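Local coordinates for protein alginate lyase (Aplysia kurodai, PDB 5GMT) that probably cleaves alginate as a lyase of polysaccharide lyase family 14, with a specificity directed at polymannuronate, at residues 106-120 against 236-250. Residues are numbered along the deposited sequence; the frame is centred on the assembly and turned at random.
Sequences FGIGGKLPGLFGGEN and SHHLRGMFFSTFFGG
Over one face of the Phe116 ring lies CB of Arg240, 4.1 Å from the ring centroid, a CH-pi contact. One face of the Phe247 ring likewise takes Lys111 CB, and one face of the His237 imidazole takes Gly118 CA; in the imidazole plane, a water at the edge links His237 NE2 to Glu119 OE1. The Arg240 guanidinium has Asn120 CA over one face and His238 CB over the other. Bent at chi2 (-63°), its chain brings NE (3.2 Å, from above the carbonyl plane) and NH2 (3.1 Å, in it) side-on to Gly118 O, which also accepts from His238 N; NH1 bonds Ser88 O. With an alanine here, Gly118 O would probably lose two of its donors and Ser88 O its guanidinium partner. Next to this grip, Arg240 and Gly241 both face Phe116 in a classic beta bulge. Glycine suits Gly117, where a CB would strike His238 O, and Gly118 and Gly241, whose backbone angles would jam one against the preceding carbonyl. At the other end, Lys111 suits its place by carrying aliphatic methylenes across Phe247 at CZ and a charged NZ to a lone pair of Gly249 O, 2.8 Å away; Thr246 OG1 donates to Lys111 O and also pairs with Tyr63. In this concanavalin-like fold, strand 110-118 lies between 238-247 and 136-143, strand 76-81 flanks 238-247, and Leu115, Leu239 and Met242 pack on strands 92-102 and 261-272 of the second sheet.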
loop_
_atom_site.group_PDB
_atom_site.type_symbol
_atom_site.label_atom_id
_atom_site.label_comp_id
_atom_site.label_asym_id
_atom_site.label_seq_id
_atom_site.Cartn_x
_atom_site.Cartn_y
_atom_site.Cartn_z
ATOM N N PHE A 106 5.790 -13.932 -9.054
ATOM C CA PHE A 106 5.553 -12.478 -8.991
ATOM C C PHE A 106 5.152 -11.882 -10.337
ATOM O O PHE A 106 4.687 -10.739 -10.400
ATOM C CB PHE A 106 6.795 -11.749 -8.460
ATOM C CG PHE A 106 7.090 -12.032 -7.009
ATOM C CD1 PHE A 106 6.379 -11.387 -6.009
ATOM C CD2 PHE A 106 8.074 -12.949 -6.645
ATOM C CE1 PHE A 106 6.648 -11.640 -4.676
ATOM C CE2 PHE A 106 8.347 -13.209 -5.311
ATOM C CZ PHE A 106 7.635 -12.561 -4.324
ATOM N N GLY A 107 5.315 -12.655 -11.408
ATOM C CA GLY A 107 4.992 -12.172 -12.745
ATOM C C GLY A 107 5.772 -10.901 -13.056
ATOM O O GLY A 107 6.994 -10.853 -12.889
ATOM N N ILE A 108 5.066 -9.852 -13.473
ATOM C CA ILE A 108 5.719 -8.569 -13.688
ATOM C C ILE A 108 5.087 -7.483 -12.828
ATOM O O ILE A 108 5.077 -6.312 -13.203
ATOM C CB ILE A 108 5.679 -8.150 -15.173
ATOM C CG1 ILE A 108 4.244 -8.110 -15.693
ATOM C CG2 ILE A 108 6.508 -9.121 -16.010
ATOM C CD1 ILE A 108 4.117 -7.513 -17.090
ATOM N N GLY A 109 4.558 -7.882 -11.671
ATOM C CA GLY A 109 4.155 -6.912 -10.677
ATOM C C GLY A 109 2.712 -6.871 -10.232
ATOM O O GLY A 109 1.800 -7.347 -10.907
ATOM N N GLY A 110 2.510 -6.258 -9.077
ATOM C CA GLY A 110 1.178 -6.082 -8.537
ATOM C C GLY A 110 1.202 -5.214 -7.291
ATOM O O GLY A 110 2.258 -4.751 -6.865
ATOM N N LYS A 111 0.028 -5.026 -6.695
ATOM C CA LYS A 111 -0.156 -4.028 -5.639
ATOM C C LYS A 111 -0.063 -4.604 -4.239
ATOM O O LYS A 111 -0.394 -5.767 -4.026
ATOM C CB LYS A 111 -1.514 -3.343 -5.808
ATOM C CG LYS A 111 -1.481 -2.043 -6.632
ATOM C CD LYS A 111 -0.960 -2.282 -8.027
ATOM C CE LYS A 111 -1.099 -1.047 -8.913
ATOM N NZ LYS A 111 -0.472 -1.291 -10.255
ATOM N N LEU A 112 0.388 -3.772 -3.300
ATOM C CA LEU A 112 0.363 -4.075 -1.863
ATOM C C LEU A 112 -0.140 -2.854 -1.100
ATOM O O LEU A 112 -0.016 -1.719 -1.587
ATOM C CB LEU A 112 1.761 -4.470 -1.369
ATOM C CG LEU A 112 2.329 -5.794 -1.866
ATOM C CD1 LEU A 112 3.822 -5.845 -1.514
ATOM C CD2 LEU A 112 1.588 -6.999 -1.249
ATOM N N PRO A 113 -0.700 -3.064 0.102
ATOM C CA PRO A 113 -1.244 -1.954 0.899
ATOM C C PRO A 113 -0.230 -0.867 1.248
ATOM O O PRO A 113 0.929 -1.177 1.522
ATOM C CB PRO A 113 -1.720 -2.651 2.185
ATOM C CG PRO A 113 -2.051 -4.032 1.749
ATOM C CD PRO A 113 -0.991 -4.371 0.721
ATOM N N GLY A 114 -0.692 0.385 1.264
ATOM C CA GLY A 114 0.110 1.521 1.676
ATOM C C GLY A 114 -0.799 2.591 2.257
ATOM O O GLY A 114 -1.993 2.369 2.398
ATOM N N LEU A 115 -0.241 3.748 2.607
ATOM C CA LEU A 115 -1.056 4.837 3.152
ATOM C C LEU A 115 -1.653 5.700 2.029
ATOM O O LEU A 115 -1.208 5.632 0.882
ATOM C CB LEU A 115 -0.218 5.702 4.099
ATOM C CG LEU A 115 0.241 4.984 5.377
ATOM C CD1 LEU A 115 1.248 5.827 6.163
ATOM C CD2 LEU A 115 -0.973 4.645 6.240
ATOM N N PHE A 116 -2.643 6.522 2.380
ATOM C CA PHE A 116 -3.244 7.489 1.457
ATOM C C PHE A 116 -3.743 8.701 2.241
ATOM O O PHE A 116 -3.835 8.657 3.467
ATOM C CB PHE A 116 -4.409 6.853 0.678
ATOM C CG PHE A 116 -5.690 6.801 1.453
ATOM C CD1 PHE A 116 -5.852 5.884 2.475
ATOM C CD2 PHE A 116 -6.741 7.671 1.157
ATOM C CE1 PHE A 116 -7.036 5.840 3.216
ATOM C CE2 PHE A 116 -7.923 7.627 1.880
ATOM C CZ PHE A 116 -8.076 6.705 2.907
ATOM N N GLY A 117 -4.047 9.786 1.538
ATOM C CA GLY A 117 -4.625 10.950 2.178
ATOM C C GLY A 117 -5.164 11.938 1.161
ATOM O O GLY A 117 -5.300 11.626 -0.024
ATOM N N GLY A 118 -5.480 13.134 1.633
ATOM C CA GLY A 118 -6.031 14.163 0.775
ATOM C C GLY A 118 -7.186 14.833 1.483
ATOM O O GLY A 118 -7.115 15.100 2.683
ATOM N N GLU A 119 -8.248 15.096 0.730
ATOM C CA GLU A 119 -9.466 15.686 1.274
ATOM C C GLU A 119 -10.126 14.804 2.348
ATOM O O GLU A 119 -9.832 13.613 2.472
ATOM C CB GLU A 119 -10.455 15.963 0.138
ATOM C CG GLU A 119 -9.955 16.984 -0.896
ATOM C CD GLU A 119 -10.909 17.151 -2.068
ATOM O OE1 GLU A 119 -10.641 18.010 -2.940
ATOM O OE2 GLU A 119 -11.923 16.416 -2.123
ATOM N N ASN A 120 -11.024 15.389 3.132
ATOM C CA ASN A 120 -11.652 14.638 4.211
ATOM C C ASN A 120 -12.710 13.648 3.710
ATOM O O ASN A 120 -13.100 12.722 4.426
ATOM C CB ASN A 120 -12.278 15.588 5.234
ATOM C CG ASN A 120 -12.679 14.874 6.511
ATOM O OD1 ASN A 120 -11.952 14.020 7.006
ATOM N ND2 ASN A 120 -13.852 15.198 7.027
ATOM N N SER A 236 -5.499 21.686 3.721
ATOM C CA SER A 236 -6.625 20.936 4.230
ATOM C C SER A 236 -6.430 19.439 4.001
ATOM O O SER A 236 -7.209 18.642 4.524
ATOM C CB SER A 236 -7.930 21.394 3.578
ATOM O OG SER A 236 -7.870 21.203 2.171
ATOM N N HIS A 237 -5.412 19.073 3.211
ATOM C CA HIS A 237 -5.092 17.654 2.954
ATOM C C HIS A 237 -4.245 17.060 4.076
ATOM O O HIS A 237 -3.272 17.679 4.533
ATOM C CB HIS A 237 -4.337 17.479 1.628
ATOM C CG HIS A 237 -5.160 17.767 0.415
ATOM N ND1 HIS A 237 -4.710 17.521 -0.866
ATOM C CD2 HIS A 237 -6.405 18.285 0.284
ATOM C CE1 HIS A 237 -5.643 17.868 -1.732
ATOM N NE2 HIS A 237 -6.678 18.345 -1.064
ATOM N N HIS A 238 -4.602 15.850 4.506
ATOM C CA HIS A 238 -3.846 15.139 5.534
ATOM C C HIS A 238 -3.845 13.639 5.256
ATOM O O HIS A 238 -4.520 13.172 4.346
ATOM C CB HIS A 238 -4.432 15.412 6.923
ATOM C CG HIS A 238 -4.518 16.869 7.257
ATOM N ND1 HIS A 238 -3.423 17.605 7.666
ATOM C CD2 HIS A 238 -5.563 17.731 7.229
ATOM C CE1 HIS A 238 -3.796 18.855 7.884
ATOM N NE2 HIS A 238 -5.089 18.956 7.629
ATOM N N LEU A 239 -3.073 12.888 6.032
ATOM C CA LEU A 239 -3.084 11.433 5.899
ATOM C C LEU A 239 -4.383 10.913 6.487
ATOM O O LEU A 239 -4.820 11.398 7.530
ATOM C CB LEU A 239 -1.875 10.817 6.600
ATOM C CG LEU A 239 -0.575 10.957 5.815
ATOM C CD1 LEU A 239 0.624 10.988 6.762
ATOM C CD2 LEU A 239 -0.456 9.808 4.815
ATOM N N ARG A 240 -5.001 9.938 5.821
ATOM C CA ARG A 240 -6.324 9.470 6.230
ATOM C C ARG A 240 -6.330 8.029 6.728
ATOM O O ARG A 240 -7.196 7.644 7.513
ATOM C CB ARG A 240 -7.310 9.611 5.067
ATOM C CG ARG A 240 -7.479 11.053 4.551
ATOM C CD ARG A 240 -8.063 11.967 5.635
ATOM N NE ARG A 240 -8.137 13.353 5.173
ATOM C CZ ARG A 240 -8.250 14.406 5.977
ATOM N NH1 ARG A 240 -8.330 14.234 7.294
ATOM N NH2 ARG A 240 -8.270 15.629 5.462
ATOM N N GLY A 241 -5.374 7.220 6.279
ATOM C CA GLY A 241 -5.377 5.830 6.686
ATOM C C GLY A 241 -4.741 4.904 5.679
ATOM O O GLY A 241 -3.879 5.318 4.916
ATOM N N MET A 242 -5.197 3.651 5.670
ATOM C CA MET A 242 -4.594 2.615 4.838
ATOM C C MET A 242 -5.409 2.348 3.583
ATOM O O MET A 242 -6.627 2.147 3.652
ATOM C CB MET A 242 -4.446 1.302 5.610
ATOM C CG MET A 242 -3.856 0.179 4.740
ATOM S SD MET A 242 -3.759 -1.437 5.542
ATOM C CE MET A 242 -5.470 -1.721 5.968
ATOM N N PHE A 243 -4.721 2.353 2.446
ATOM C CA PHE A 243 -5.292 1.942 1.163
ATOM C C PHE A 243 -4.927 0.476 0.989
ATOM O O PHE A 243 -3.832 0.166 0.550
ATOM C CB PHE A 243 -4.758 2.864 0.043
ATOM C CG PHE A 243 -5.295 2.582 -1.345
ATOM C CD1 PHE A 243 -6.372 1.740 -1.556
ATOM C CD2 PHE A 243 -4.805 3.311 -2.428
ATOM C CE1 PHE A 243 -6.861 1.524 -2.849
ATOM C CE2 PHE A 243 -5.309 3.123 -3.717
ATOM C CZ PHE A 243 -6.325 2.238 -3.927
ATOM N N PHE A 244 -5.822 -0.418 1.412
ATOM C CA PHE A 244 -5.582 -1.844 1.194
ATOM C C PHE A 244 -5.856 -2.133 -0.265
ATOM O O PHE A 244 -6.955 -1.897 -0.759
ATOM C CB PHE A 244 -6.442 -2.739 2.093
ATOM C CG PHE A 244 -6.076 -4.204 1.997
ATOM C CD1 PHE A 244 -5.148 -4.757 2.871
ATOM C CD2 PHE A 244 -6.637 -5.016 1.019
ATOM C CE1 PHE A 244 -4.793 -6.105 2.783
ATOM C CE2 PHE A 244 -6.282 -6.371 0.929
ATOM C CZ PHE A 244 -5.361 -6.902 1.812
ATOM N N SER A 245 -4.848 -2.645 -0.958
ATOM C CA SER A 245 -4.944 -2.815 -2.399
ATOM C C SER A 245 -3.992 -3.926 -2.803
ATOM O O SER A 245 -2.809 -3.820 -2.549
ATOM C CB SER A 245 -4.583 -1.505 -3.100
ATOM O OG SER A 245 -4.732 -1.591 -4.497
ATOM N N THR A 246 -4.498 -4.996 -3.405
ATOM C CA THR A 246 -3.601 -6.045 -3.880
ATOM C C THR A 246 -4.263 -6.850 -5.007
ATOM O O THR A 246 -5.414 -7.306 -4.908
ATOM C CB THR A 246 -3.138 -6.972 -2.702
ATOM O OG1 THR A 246 -2.045 -7.801 -3.127
ATOM C CG2 THR A 246 -4.286 -7.841 -2.170
ATOM N N PHE A 247 -3.512 -6.965 -6.095
ATOM C CA PHE A 247 -3.927 -7.619 -7.322
ATOM C C PHE A 247 -2.713 -7.573 -8.235
ATOM O O PHE A 247 -1.811 -6.762 -8.013
ATOM C CB PHE A 247 -5.129 -6.917 -7.965
ATOM C CG PHE A 247 -4.916 -5.448 -8.213
ATOM C CD1 PHE A 247 -5.342 -4.506 -7.283
ATOM C CD2 PHE A 247 -4.297 -5.011 -9.373
ATOM C CE1 PHE A 247 -5.151 -3.147 -7.512
ATOM C CE2 PHE A 247 -4.109 -3.667 -9.611
ATOM C CZ PHE A 247 -4.541 -2.729 -8.680
ATOM N N PHE A 248 -2.677 -8.444 -9.238
ATOM C CA PHE A 248 -1.612 -8.400 -10.237
ATOM C C PHE A 248 -1.915 -7.311 -11.266
ATOM O O PHE A 248 -3.070 -7.125 -11.666
ATOM C CB PHE A 248 -1.458 -9.765 -10.930
ATOM C CG PHE A 248 -0.694 -10.772 -10.121
ATOM C CD1 PHE A 248 -1.262 -11.352 -8.990
ATOM C CD2 PHE A 248 0.590 -11.148 -10.494
ATOM C CE1 PHE A 248 -0.554 -12.283 -8.238
ATOM C CE2 PHE A 248 1.300 -12.075 -9.751
ATOM C CZ PHE A 248 0.727 -12.641 -8.617
ATOM N N GLY A 249 -0.882 -6.581 -11.684
ATOM C CA GLY A 249 -1.050 -5.593 -12.735
ATOM C C GLY A 249 -0.926 -4.159 -12.254
ATOM O O GLY A 249 -0.767 -3.921 -11.052
ATOM N N GLY A 250 -0.966 -3.203 -13.183
ATOM C CA GLY A 250 -1.029 -3.480 -14.609
ATOM C C GLY A 250 -2.431 -3.703 -15.140
ATOM O O GLY A 250 -3.316 -4.168 -14.420
HETATM O O HOH W 1 -8.537 19.261 -3.085
HETATM O O HOH W 2 -10.079 18.247 4.030
#